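Local coordinates for protein Ceg4 (Legionella pneumophila subsp. pneumophila, PDB 6AOK) that dephosphorylates phosphotyrosine as a magnesium-binding HAD-like phosphatase domain of a secreted effector and attenuates activation of eukaryotic MAPK pathways, at residues 92-95 / 96-100; 203-206 / 207-211. All coordinates share one frame; numbering follows the deposited sequence. Where two conformers were deposited one is given.

Interaction 1. Residues 92-95 / 96-100; sequences EAVA and FFHEV
Val94 and His98, one helical turn apart, lie side by side and point the same way, with the CG1 methyl of Val94 3.6 Å from CD2 of the His98 imidazole. That branch stands anti to the backbone N of Val94 (chi1 165°), beside the carbonyl carbon, which brings it against the His98 ring. Along the same turn the amide N of His98 donates to Val94 O at 3.0 Å. Equivalent i to i+4 bonds run from Phe96 N to Glu92 O, from Phe97 N to Ala93 O and from Glu99 N to Ala95 O, the second nearly straight, with an N-H...O angle of 170°. Ala93 O also meets the edge of the Phe97 ring, 3.1 Å from CD2. CD2 of Phe96 stands 3.9 Å above the centre of one face of the same ring. Further out, His98 ND1 is hydrogen-bonded to Glu132 and its ring stacks with Phe128, contacts that would limit rotation of the imidazole beside Val94. Phe97 meets Phe123 edge-to-face and packs against Val108. The pattern is that of an amphipathic alpha-helix on the parallel sheet of a HAD-like alpha/beta fold, Phe97 turned to strand 106-111 and Phe96 to helix 201-211.

Interaction 2. Residues 203-206 / 207-211; sequences QYLE and DVREM
The last helix of the HAD-like domain, 201-211, is joined across consecutive turns by i to i+4 alpha-helical bonds. Asp207 N reaches Gln203 O, Val208 N reaches Tyr204 O, Arg209 N reaches Leu205 O and Glu210 N reaches Glu206 O, each at 2.9 Å; the last is the most bent, its N-H...O angle 143°. Each side of the helix has its own kind of side-chain contact. Along one, Leu205 crosses the aliphatic part of Arg209 at a slant, its CD1 methyl 3.9 Å from Arg209 CD, while CD2 approaches NH1 of the guanidinium at 4.0 Å. Glu99 of helix 91-100 touches both residues, so this strip faces that helix. On the inward side the CG2 methyl of Val208, beside its own backbone N and anti to the carbonyl carbon, sits 3.3 Å from Tyr204 O. Tyr163 of strand 161-165 touches Val208 as well as Asp207, and the hydroxyl of Tyr204 is held by the backbone N of Glu200. The outer side is acidic: the carboxylates of Glu206 and Asp207, their planes 61° apart, bring OE1 and OD1 to 4.2 Å, a spacing that would probably be unfavourable without screening. A water beside the two carboxylates, with more acceptors in reach than protons, is placed to donate to either, 2.7 Å from Glu206 OE1 and 3.1 Å from Asp207 OD1.

Overall arrangement
From the N terminus, strand 13-17 comes first and takes the middle place in the parallel sheet. Interaction 1 follows within helix 91-100, just before strand 106-111; interaction 2 comes much later, within helix 201-211 after the edge strand 189-192. Each is confined to a single helix and closes no long loop, and the two stand in series, neither nesting nor crossing. The centres of interaction 1 and interaction 2 are about 11 Å apart. Phe96 and Glu99 of 92-100 pack against Tyr204, Leu205 and Arg209 of 203-211, with Glu99 CB 3.4 Å from Leu205 CD1. The paired helices cover the same sheet, the first touching strand 106-111 and the second strand 161-165, the two neighbours of strand 13-17.

Interaction 1. Residues 92-95 / 96-100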
# COMPACT_ATOMS: atom_id res chain seq x y z
N GLU A 92 -3.41 10.41 7.88
CA GLU A 92 -3.05 9.35 8.82
C GLU A 92 -2.32 8.23 8.08
O GLU A 92 -1.29 7.72 8.56
CB GLU A 92 -4.28 8.81 9.53
CG GLU A 92 -4.98 9.78 10.50
CD GLU A 92 -5.95 10.72 9.80
OE1 GLU A 92 -6.02 10.76 8.55
OE2 GLU A 92 -6.66 11.45 10.53
N ALA A 93 -2.81 7.85 6.91
CA ALA A 93 -2.09 6.81 6.16
C ALA A 93 -0.70 7.28 5.75
O ALA A 93 0.27 6.51 5.81
CB ALA A 93 -2.88 6.41 4.92
N VAL A 94 -0.60 8.54 5.30
CA VAL A 94 0.71 9.11 4.97
C VAL A 94 1.67 8.99 6.15
O VAL A 94 2.82 8.57 5.99
CB VAL A 94 0.55 10.57 4.52
CG1 VAL A 94 1.90 11.29 4.54
CG2 VAL A 94 -0.08 10.63 3.13
N ALA A 95 1.22 9.37 7.35
CA ALA A 95 2.11 9.29 8.51
C ALA A 95 2.51 7.85 8.81
O ALA A 95 3.66 7.57 9.21
CB ALA A 95 1.46 9.94 9.74
N PHE A 96 1.57 6.91 8.68
CA PHE A 96 1.89 5.50 8.89
C PHE A 96 3.00 5.02 7.95
O PHE A 96 3.99 4.41 8.40
CB PHE A 96 0.65 4.65 8.66
CG PHE A 96 0.90 3.17 8.83
CD1 PHE A 96 0.85 2.57 10.07
CD2 PHE A 96 1.17 2.37 7.71
CE1 PHE A 96 1.04 1.18 10.18
CE2 PHE A 96 1.39 1.04 7.83
CZ PHE A 96 1.32 0.43 9.06
N PHE A 97 2.85 5.28 6.64
CA PHE A 97 3.86 4.84 5.68
C PHE A 97 5.19 5.55 5.84
O PHE A 97 6.24 4.93 5.62
CB PHE A 97 3.31 4.96 4.26
CG PHE A 97 2.34 3.87 3.99
CD1 PHE A 97 2.80 2.57 3.81
CD2 PHE A 97 0.98 4.08 4.08
CE1 PHE A 97 1.92 1.52 3.64
CE2 PHE A 97 0.07 3.02 3.92
CZ PHE A 97 0.55 1.73 3.71
N HIS A 98 5.22 6.83 6.24
CA HIS A 98 6.52 7.41 6.55
C HIS A 98 7.18 6.65 7.69
O HIS A 98 8.39 6.43 7.67
CB HIS A 98 6.40 8.90 6.93
CG HIS A 98 6.31 9.83 5.75
ND1 HIS A 98 7.21 9.82 4.70
CD2 HIS A 98 5.39 10.79 5.45
CE1 HIS A 98 6.86 10.73 3.81
NE2 HIS A 98 5.77 11.35 4.25
N GLU A 99 6.41 6.23 8.68
CA GLU A 99 7.03 5.48 9.76
C GLU A 99 7.52 4.10 9.29
O GLU A 99 8.66 3.70 9.57
CB GLU A 99 6.04 5.32 10.90
CG GLU A 99 6.59 4.47 11.99
CD GLU A 99 7.60 5.22 12.82
OE1 GLU A 99 7.50 6.47 12.95
OE2 GLU A 99 8.50 4.55 13.35
N VAL A 100 6.69 3.37 8.56
CA VAL A 100 7.09 1.99 8.32
C VAL A 100 8.10 1.88 7.18
O VAL A 100 8.87 0.90 7.14
CB VAL A 100 5.88 1.08 8.07
CG1 VAL A 100 5.01 0.97 9.36
CG2 VAL A 100 5.04 1.55 6.87

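Interaction 2. Residues 203-206 / 207-211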
# COMPACT_ATOMS: atom_id res chain seq x y z
N GLN A 203 -4.06 4.48 14.63
CA GLN A 203 -3.92 3.42 15.63
C GLN A 203 -2.88 2.39 15.21
O GLN A 203 -2.11 1.90 16.05
CB GLN A 203 -5.26 2.75 15.87
CG GLN A 203 -5.20 1.64 16.92
CD GLN A 203 -4.87 2.17 18.33
OE1 GLN A 203 -3.88 1.76 18.97
NE2 GLN A 203 -5.70 3.09 18.82
N TYR A 204 -2.85 2.02 13.92
CA TYR A 204 -1.88 1.01 13.47
C TYR A 204 -0.47 1.56 13.59
O TYR A 204 0.44 0.82 13.96
CB TYR A 204 -2.13 0.56 12.02
CG TYR A 204 -3.59 0.30 11.70
CD1 TYR A 204 -4.46 -0.16 12.67
CD2 TYR A 204 -4.08 0.55 10.45
CE1 TYR A 204 -5.81 -0.35 12.38
CE2 TYR A 204 -5.41 0.34 10.15
CZ TYR A 204 -6.27 -0.09 11.09
OH TYR A 204 -7.60 -0.25 10.78
N LEU A 205 -0.29 2.85 13.33
CA LEU A 205 1.00 3.53 13.57
C LEU A 205 1.43 3.44 15.03
O LEU A 205 2.60 3.14 15.33
CB LEU A 205 0.87 5.00 13.18
CG LEU A 205 2.09 5.88 13.53
CD1 LEU A 205 3.21 5.32 12.74
CD2 LEU A 205 1.84 7.32 13.14
N GLU A 206 0.52 3.76 15.96
CA GLU A 206 0.85 3.66 17.37
C GLU A 206 1.19 2.23 17.75
O GLU A 206 2.16 1.98 18.47
CB GLU A 206 -0.33 4.17 18.21
CG GLU A 206 -0.38 3.56 19.60
CD GLU A 206 -1.42 4.19 20.56
OE1 GLU A 206 -2.13 3.41 21.24
OE2 GLU A 206 -1.53 5.44 20.62
N ASP A 207 0.42 1.26 17.25
CA ASP A 207 0.68 -0.13 17.59
C ASP A 207 2.01 -0.60 17.01
O ASP A 207 2.72 -1.36 17.66
CB ASP A 207 -0.46 -1.02 17.11
CG ASP A 207 -1.75 -0.75 17.86
OD1 ASP A 207 -1.69 -0.04 18.91
OD2 ASP A 207 -2.81 -1.23 17.41
N VAL A 208 2.40 -0.11 15.83
CA VAL A 208 3.70 -0.52 15.30
C VAL A 208 4.83 0.17 16.05
O VAL A 208 5.82 -0.48 16.40
CB VAL A 208 3.76 -0.29 13.78
CG1 VAL A 208 5.17 -0.51 13.27
CG2 VAL A 208 2.92 -1.26 13.14
N ARG A 209 4.69 1.46 16.38
CA ARG A 209 5.72 2.13 17.15
C ARG A 209 5.84 1.58 18.57
O ARG A 209 6.91 1.68 19.17
CB ARG A 209 5.45 3.63 17.21
CG ARG A 209 6.15 4.36 16.14
CD ARG A 209 5.49 5.65 15.83
NE ARG A 209 5.59 6.58 16.93
CZ ARG A 209 5.25 7.86 16.84
NH1 ARG A 209 4.78 8.35 15.69
NH2 ARG A 209 5.39 8.66 17.90
N GLU A 210 4.77 1.03 19.12
CA GLU A 210 4.90 0.44 20.45
C GLU A 210 5.92 -0.70 20.45
O GLU A 210 6.60 -0.91 21.46
CB GLU A 210 3.53 -0.03 20.92
CG GLU A 210 3.48 -0.62 22.30
CD GLU A 210 2.11 -1.23 22.63
OE1 GLU A 210 1.19 -1.14 21.77
OE2 GLU A 210 1.95 -1.77 23.77
N MSE A 211 6.07 -1.42 19.33
CA MSE A 211 7.00 -2.55 19.27
C MSE A 211 8.49 -2.19 19.16
O MSE A 211 9.36 -3.00 19.45
CB MSE A 211 6.63 -3.45 18.09
CG MSE A 211 5.33 -4.15 18.30
SE MSE A 211 4.88 -5.26 16.77
CE MSE A 211 6.48 -6.38 16.78
O HOH W 1 -1.33 0.92 21.82